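ATP-dependent DNA helicase PIF1 (Candida albicans, PDB 7OTJ) probably unwinds duplex and G-quadruplex DNA by translocating 5'-to-3' along single strands at the cost of ATP, helping to keep nuclear and mitochondrial genomes stable. Local coordinates at residues V258-S263 against P284-K290; V421-W426 against S438-L444. All blocks are in the same frame, centred on the assembly; numbering follows the deposited sequence.

Interaction 1 of 2, residues V258-S263 against P284-K290; sequences VVVYNS and PQVLNLK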
loop_
_atom_site.group_PDB
_atom_site.type_symbol
_atom_site.label_atom_id
_atom_site.label_comp_id
_atom_site.label_asym_id
_atom_site.label_seq_id
_atom_site.Cartn_x
_atom_site.Cartn_y
_atom_site.Cartn_z
ATOM N N VAL A 258 15.997 -11.956 -22.856
ATOM C CA VAL A 258 15.603 -11.745 -21.463
ATOM C C VAL A 258 16.292 -12.702 -20.494
ATOM O O VAL A 258 16.378 -13.912 -20.728
ATOM C CB VAL A 258 14.076 -11.895 -21.345
ATOM C CG1 VAL A 258 13.618 -13.166 -22.046
ATOM C CG2 VAL A 258 13.641 -11.904 -19.884
ATOM N N VAL A 259 16.767 -12.134 -19.375
ATOM C CA VAL A 259 17.437 -12.864 -18.306
ATOM C C VAL A 259 16.387 -13.396 -17.340
ATOM O O VAL A 259 15.470 -12.673 -16.933
ATOM C CB VAL A 259 18.444 -11.952 -17.579
ATOM C CG1 VAL A 259 19.139 -12.704 -16.451
ATOM C CG2 VAL A 259 19.452 -11.376 -18.561
ATOM N N VAL A 260 16.533 -14.659 -16.951
ATOM C CA VAL A 260 15.559 -15.351 -16.114
ATOM C C VAL A 260 16.236 -15.713 -14.802
ATOM O O VAL A 260 17.227 -16.456 -14.790
ATOM C CB VAL A 260 14.993 -16.605 -16.797
ATOM C CG1 VAL A 260 14.027 -17.321 -15.863
ATOM C CG2 VAL A 260 14.314 -16.241 -18.112
ATOM N N TYR A 261 15.704 -15.192 -13.705
ATOM C CA TYR A 261 16.220 -15.456 -12.369
ATOM C C TYR A 261 15.203 -16.316 -11.634
ATOM O O TYR A 261 14.143 -15.826 -11.234
ATOM C CB TYR A 261 16.469 -14.159 -11.604
ATOM C CG TYR A 261 17.662 -13.362 -12.059
ATOM C CD1 TYR A 261 18.950 -13.828 -11.846
ATOM C CD2 TYR A 261 17.503 -12.122 -12.667
ATOM C CE1 TYR A 261 20.046 -13.095 -12.242
ATOM C CE2 TYR A 261 18.595 -11.381 -13.066
ATOM C CZ TYR A 261 19.865 -11.874 -12.852
ATOM O OH TYR A 261 20.964 -11.147 -13.245
ATOM N N ASN A 262 15.525 -17.590 -11.451
ATOM C CA ASN A 262 14.681 -18.482 -10.671
ATOM C C ASN A 262 15.017 -18.352 -9.194
ATOM O O ASN A 262 16.187 -18.220 -8.818
ATOM C CB ASN A 262 14.852 -19.929 -11.133
ATOM C CG ASN A 262 14.343 -20.151 -12.546
ATOM O OD1 ASN A 262 13.285 -19.642 -12.925
ATOM N ND2 ASN A 262 15.097 -20.911 -13.334
ATOM N N SER A 263 13.983 -18.388 -8.359
ATOM C CA SER A 263 14.172 -18.299 -6.922
ATOM C C SER A 263 14.576 -19.651 -6.354
ATOM O O SER A 263 14.162 -20.706 -6.842
ATOM C CB SER A 263 12.890 -17.827 -6.233
ATOM O OG SER A 263 11.868 -18.807 -6.347
ATOM N N PRO A 284 9.105 -12.735 -6.422
ATOM C CA PRO A 284 8.565 -13.657 -7.422
ATOM C C PRO A 284 9.383 -14.931 -7.544
ATOM O O PRO A 284 10.607 -14.939 -7.397
ATOM C CB PRO A 284 8.632 -12.841 -8.717
ATOM C CG PRO A 284 9.796 -11.939 -8.506
ATOM C CD PRO A 284 9.762 -11.571 -7.041
ATOM N N GLN A 285 8.676 -16.023 -7.835
ATOM C CA GLN A 285 9.357 -17.288 -8.075
ATOM C C GLN A 285 10.228 -17.214 -9.326
ATOM O O GLN A 285 11.354 -17.729 -9.339
ATOM C CB GLN A 285 8.342 -18.423 -8.183
ATOM C CG GLN A 285 8.984 -19.795 -8.177
ATOM C CD GLN A 285 8.014 -20.878 -8.574
ATOM O OE1 GLN A 285 7.032 -20.620 -9.271
ATOM N NE2 GLN A 285 8.277 -22.100 -8.131
ATOM N N VAL A 286 9.717 -16.601 -10.394
ATOM C CA VAL A 286 10.478 -16.372 -11.620
ATOM C C VAL A 286 10.517 -14.869 -11.886
ATOM O O VAL A 286 9.472 -14.243 -12.100
ATOM C CB VAL A 286 9.879 -17.127 -12.817
ATOM C CG1 VAL A 286 10.707 -16.889 -14.075
ATOM C CG2 VAL A 286 9.781 -18.619 -12.509
ATOM N N LEU A 287 11.723 -14.295 -11.874
ATOM C CA LEU A 287 11.947 -12.870 -12.119
ATOM C C LEU A 287 12.571 -12.717 -13.502
ATOM O O LEU A 287 13.743 -13.060 -13.698
ATOM C CB LEU A 287 12.842 -12.260 -11.039
ATOM C CG LEU A 287 13.234 -10.788 -11.196
ATOM C CD1 LEU A 287 12.004 -9.905 -11.263
ATOM C CD2 LEU A 287 14.144 -10.343 -10.064
ATOM N N ASN A 288 11.789 -12.219 -14.461
ATOM C CA ASN A 288 12.256 -12.024 -15.831
ATOM C C ASN A 288 12.642 -10.564 -16.032
ATOM O O ASN A 288 11.824 -9.668 -15.806
ATOM C CB ASN A 288 11.182 -12.433 -16.839
ATOM C CG ASN A 288 10.813 -13.901 -16.735
ATOM O OD1 ASN A 288 11.576 -14.775 -17.153
ATOM N ND2 ASN A 288 9.632 -14.178 -16.198
ATOM N N LEU A 289 13.877 -10.328 -16.473
ATOM C CA LEU A 289 14.397 -8.975 -16.618
ATOM C C LEU A 289 15.119 -8.827 -17.949
ATOM O O LEU A 289 15.918 -9.690 -18.323
ATOM C CB LEU A 289 15.349 -8.625 -15.468
ATOM C CG LEU A 289 14.771 -8.561 -14.051
ATOM C CD1 LEU A 289 15.860 -8.204 -13.053
ATOM C CD2 LEU A 289 13.631 -7.564 -13.978
ATOM N N LYS A 290 14.826 -7.745 -18.666
ATOM C CA LYS A 290 15.633 -7.312 -19.798
ATOM C C LYS A 290 16.348 -6.016 -19.435
ATOM O O LYS A 290 16.220 -5.495 -18.325
ATOM C CB LYS A 290 14.773 -7.115 -21.050
ATOM C CG LYS A 290 14.305 -8.397 -21.699
ATOM C CD LYS A 290 13.387 -8.127 -22.873
ATOM C CE LYS A 290 12.904 -9.424 -23.501
ATOM N NZ LYS A 290 11.932 -9.191 -24.600
#

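Interaction 2 of 2, residues V421-W426 against S438-L444; sequences VEPEQW and SRIQFPL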
loop_
_atom_site.group_PDB
_atom_site.type_symbol
_atom_site.label_atom_id
_atom_site.label_comp_id
_atom_site.label_asym_id
_atom_site.label_seq_id
_atom_site.Cartn_x
_atom_site.Cartn_y
_atom_site.Cartn_z
ATOM N N VAL A 421 21.942 -4.731 -7.309
ATOM C CA VAL A 421 20.882 -5.346 -6.514
ATOM C C VAL A 421 21.268 -6.794 -6.227
ATOM O O VAL A 421 21.305 -7.627 -7.136
ATOM C CB VAL A 421 19.530 -5.269 -7.233
ATOM C CG1 VAL A 421 18.447 -5.919 -6.395
ATOM C CG2 VAL A 421 19.171 -3.831 -7.545
ATOM N N GLU A 422 21.536 -7.098 -4.956
ATOM C CA GLU A 422 21.883 -8.438 -4.507
ATOM C C GLU A 422 20.634 -9.229 -4.134
ATOM O O GLU A 422 19.580 -8.650 -3.859
ATOM C CB GLU A 422 22.836 -8.356 -3.315
ATOM C CG GLU A 422 24.200 -7.777 -3.654
ATOM C CD GLU A 422 25.170 -7.853 -2.492
ATOM O OE1 GLU A 422 24.844 -7.325 -1.409
ATOM O OE2 GLU A 422 26.254 -8.451 -2.658
ATOM N N PRO A 423 20.709 -10.561 -4.119
ATOM C CA PRO A 423 19.549 -11.349 -3.692
ATOM C C PRO A 423 19.301 -11.223 -2.195
ATOM O O PRO A 423 20.223 -11.011 -1.402
ATOM C CB PRO A 423 19.931 -12.784 -4.076
ATOM C CG PRO A 423 21.414 -12.786 -4.088
ATOM C CD PRO A 423 21.815 -11.420 -4.577
ATOM N N GLU A 424 18.030 -11.366 -1.820
ATOM C CA GLU A 424 17.583 -11.256 -0.439
ATOM C C GLU A 424 16.789 -12.499 -0.067
ATOM O O GLU A 424 16.373 -13.273 -0.932
ATOM C CB GLU A 424 16.717 -10.013 -0.227
ATOM C CG GLU A 424 17.474 -8.712 -0.334
ATOM C CD GLU A 424 18.570 -8.609 0.702
ATOM O OE1 GLU A 424 19.727 -8.345 0.318
ATOM O OE2 GLU A 424 18.273 -8.808 1.899
ATOM N N GLN A 425 16.586 -12.691 1.235
ATOM C CA GLN A 425 15.853 -13.841 1.746
ATOM C C GLN A 425 14.567 -13.392 2.429
ATOM O O GLN A 425 14.586 -12.482 3.265
ATOM C CB GLN A 425 16.708 -14.656 2.719
ATOM C CG GLN A 425 16.003 -15.908 3.235
ATOM C CD GLN A 425 16.738 -16.585 4.377
ATOM O OE1 GLN A 425 17.511 -15.956 5.099
ATOM N NE2 GLN A 425 16.490 -17.875 4.550
ATOM N N TRP A 426 13.459 -14.031 2.066
ATOM C CA TRP A 426 12.183 -13.892 2.754
ATOM C C TRP A 426 11.875 -15.205 3.456
ATOM O O TRP A 426 12.007 -16.279 2.859
ATOM C CB TRP A 426 11.056 -13.531 1.780
ATOM C CG TRP A 426 11.170 -12.155 1.174
ATOM C CD1 TRP A 426 10.508 -11.027 1.565
ATOM C CD2 TRP A 426 11.989 -11.771 0.063
ATOM N NE1 TRP A 426 10.865 -9.964 0.771
ATOM C CE2 TRP A 426 11.774 -10.394 -0.159
ATOM C CE3 TRP A 426 12.887 -12.456 -0.762
ATOM C CZ2 TRP A 426 12.422 -9.690 -1.173
ATOM C CZ3 TRP A 426 13.531 -11.755 -1.769
ATOM C CH2 TRP A 426 13.295 -10.386 -1.965
ATOM N N SER A 438 11.681 -20.689 3.186
ATOM C CA SER A 438 12.652 -19.701 2.736
ATOM C C SER A 438 12.585 -19.533 1.222
ATOM O O SER A 438 12.524 -20.519 0.479
ATOM C CB SER A 438 14.067 -20.107 3.153
ATOM O OG SER A 438 15.018 -19.149 2.729
ATOM N N ARG A 439 12.638 -18.281 0.769
ATOM C CA ARG A 439 12.769 -17.970 -0.649
ATOM C C ARG A 439 13.859 -16.929 -0.824
ATOM O O ARG A 439 13.819 -15.869 -0.190
ATOM C CB ARG A 439 11.466 -17.448 -1.269
ATOM C CG ARG A 439 11.696 -16.802 -2.640
ATOM C CD ARG A 439 10.408 -16.492 -3.378
ATOM N NE ARG A 439 9.743 -17.705 -3.835
ATOM C CZ ARG A 439 8.515 -17.742 -4.334
ATOM N NH1 ARG A 439 7.797 -16.638 -4.485
ATOM N NH2 ARG A 439 7.991 -18.917 -4.676
ATOM N N ILE A 440 14.818 -17.223 -1.696
ATOM C CA ILE A 440 15.913 -16.315 -2.003
ATOM C C ILE A 440 15.703 -15.824 -3.424
ATOM O O ILE A 440 15.594 -16.626 -4.361
ATOM C CB ILE A 440 17.281 -16.995 -1.834
ATOM C CG1 ILE A 440 17.455 -17.465 -0.385
ATOM C CG2 ILE A 440 18.400 -16.044 -2.235
ATOM C CD1 ILE A 440 18.758 -18.187 -0.117
ATOM N N GLN A 441 15.621 -14.506 -3.578
ATOM C CA GLN A 441 15.364 -13.877 -4.863
ATOM C C GLN A 441 15.849 -12.439 -4.779
ATOM O O GLN A 441 15.959 -11.869 -3.692
ATOM C CB GLN A 441 13.872 -13.934 -5.216
ATOM C CG GLN A 441 13.489 -13.298 -6.550
ATOM C CD GLN A 441 14.042 -14.056 -7.739
ATOM O OE1 GLN A 441 15.214 -13.912 -8.096
ATOM N NE2 GLN A 441 13.200 -14.875 -8.359
ATOM N N PHE A 442 16.145 -11.863 -5.934
ATOM C CA PHE A 442 16.409 -10.438 -5.984
ATOM C C PHE A 442 15.141 -9.672 -5.618
ATOM O O PHE A 442 14.042 -10.053 -6.036
ATOM C CB PHE A 442 16.894 -10.028 -7.372
ATOM C CG PHE A 442 18.177 -10.690 -7.776
ATOM C CD1 PHE A 442 19.396 -10.111 -7.468
ATOM C CD2 PHE A 442 18.166 -11.902 -8.444
ATOM C CE1 PHE A 442 20.576 -10.721 -7.827
ATOM C CE2 PHE A 442 19.344 -12.519 -8.805
ATOM C CZ PHE A 442 20.552 -11.927 -8.499
ATOM N N PRO A 443 15.253 -8.606 -4.834
ATOM C CA PRO A 443 14.056 -7.870 -4.387
ATOM C C PRO A 443 13.506 -6.936 -5.459
ATOM O O PRO A 443 13.433 -5.717 -5.283
ATOM C CB PRO A 443 14.582 -7.113 -3.162
ATOM C CG PRO A 443 16.006 -6.847 -3.501
ATOM C CD PRO A 443 16.487 -8.069 -4.237
ATOM N N LEU A 444 13.072 -7.516 -6.579
ATOM C CA LEU A 444 12.594 -6.728 -7.706
ATOM C C LEU A 444 11.383 -7.397 -8.335
ATOM O O LEU A 444 11.283 -8.626 -8.364
ATOM C CB LEU A 444 13.689 -6.551 -8.771
ATOM C CG LEU A 444 14.989 -5.848 -8.374
ATOM C CD1 LEU A 444 16.014 -5.954 -9.493
ATOM C CD2 LEU A 444 14.730 -4.394 -8.018
#

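Interaction 1 of 2, residues V258-S263 against P284-K290
Pro284 opens the 284-290 segment beside the end of 258-263, its O lying 3.9 Å from Ser263 CB and accepting a hydrogen bond from Gln441 of strand 435-446. At Gln285 the two segments become bonded: Ser263 N donates to Gln285 O at 2.9 Å, and Gln285 CG lies 3.6 Å from Ser263 OG, a hydroxyl hydrogen-bonded to Asp265. Val286 starts the strand proper as the non-hydrogen-bonded partner of Asn262; its CG1 packs 3.8 Å from Val260 CG1 on the more exposed face. Leu287 pairs with Tyr261 through two backbone bonds of 2.9 Å, Tyr261 N to Leu287 O and Leu287 N to Tyr261 O, and its CB meets Tyr261 CB at 4.1 Å on the other face. Asn288 sits across from Val260, its OD1 3.3 Å from Val260 CG2 and its CA 3.5 Å from Val259 O in a CA-H...O contact. Leu289 closes the antiparallel pairing: Val259 N to Leu289 O is 2.8 Å and Leu289 N to Val259 O 2.9 Å, while Leu289 CD1 touches the Tyr261 ring edge at CE2 (4.2 Å). The aliphatic chain of Lys290 passes Val258, CE to CB 3.5 Å, and carries its ammonium to the carbonyls of Leu251 and Ile254 by helix 240-253. The alternation makes this 2B-region strand pair amphipathic: Tyr261 and Leu289 pack on Phe316 and Pro404, Val259 on Phe316, and Leu287 meets Phe442 and Leu444, whereas Val260, Asn262 and Val286 are exposed; backbone bonds set the register, and the Tyr261 face packs on the rest of the sheet.

Interaction 2 of 2, residues V421-W426 against S438-L444
Val421, Pro423, Phe442, Pro443 and Leu444 form the apolar centre, where the two segments have left regular pairing. Val421 CG1 lies 3.6 Å from Pro443 CD and 3.9 Å from Leu444 CD1, while Pro423 covers one face of the Phe442 ring, with Pro423 CD 3.5 Å from Phe442 CE1. The ring's edge receives Val421 O, 3.2 Å from Phe442 CD1. Pro443 is the centre of an inverse gamma turn, closed by Leu444 N bonding to Phe442 O at 2.8 Å, and it lies against the edge of the indole, Trp426 CH2 3.7 Å from Pro443 CB. Next to this cluster runs an antiparallel beta hairpin, strand 424-429 turning back as 435-446 within the SH3-like 2B region. Its hydrogen-bonded pairs are Glu424 with Gln441 (Glu424 N to Gln441 O 2.8 Å, Gln441 N to Glu424 O 3.0 Å) and Trp426 with Arg439 (Trp426 N to Arg439 O 2.9 Å, Arg439 N to Trp426 O 3.0 Å). Between them Gln425 faces Ile440, CA-CA 4.5 Å. Gln441 OE1 accepts from the Phe442 amide N at 3.1 Å, and its NE2 turns to Pro284 and Tyr261. At the polar edge the Arg439 guanidinium leads away from the hairpin to the carbonyl of Ala283 and a salt bridge with Asp265, and Lys299 makes a cation-pi contact with Trp426.

Overall arrangement
Interactions 1 and 2 belong to one curled antiparallel sheet, in which strand 435-446 runs beside strand 259-267; their centres are 11 Å apart. Gln441 joins them, with its NE2 2.8 Å from Pro284 O and 3.2 Å from Tyr261 O, both probable hydrogen bonds. Packing adds to this: Tyr261 CD1 is 3.3 Å from Phe442 CE2, and Leu287 CD1 meets the Leu444 carbonyl O at 3.2 Å. Along the chain, interaction 1 closes before interaction 2 opens. Both lie away from the nucleotide site that holds ADP and tetrafluoroaluminate. Interaction 2 comes nearer to the bound DNA, about 8 Å at its nearest atom against about 13 Å for interaction 1.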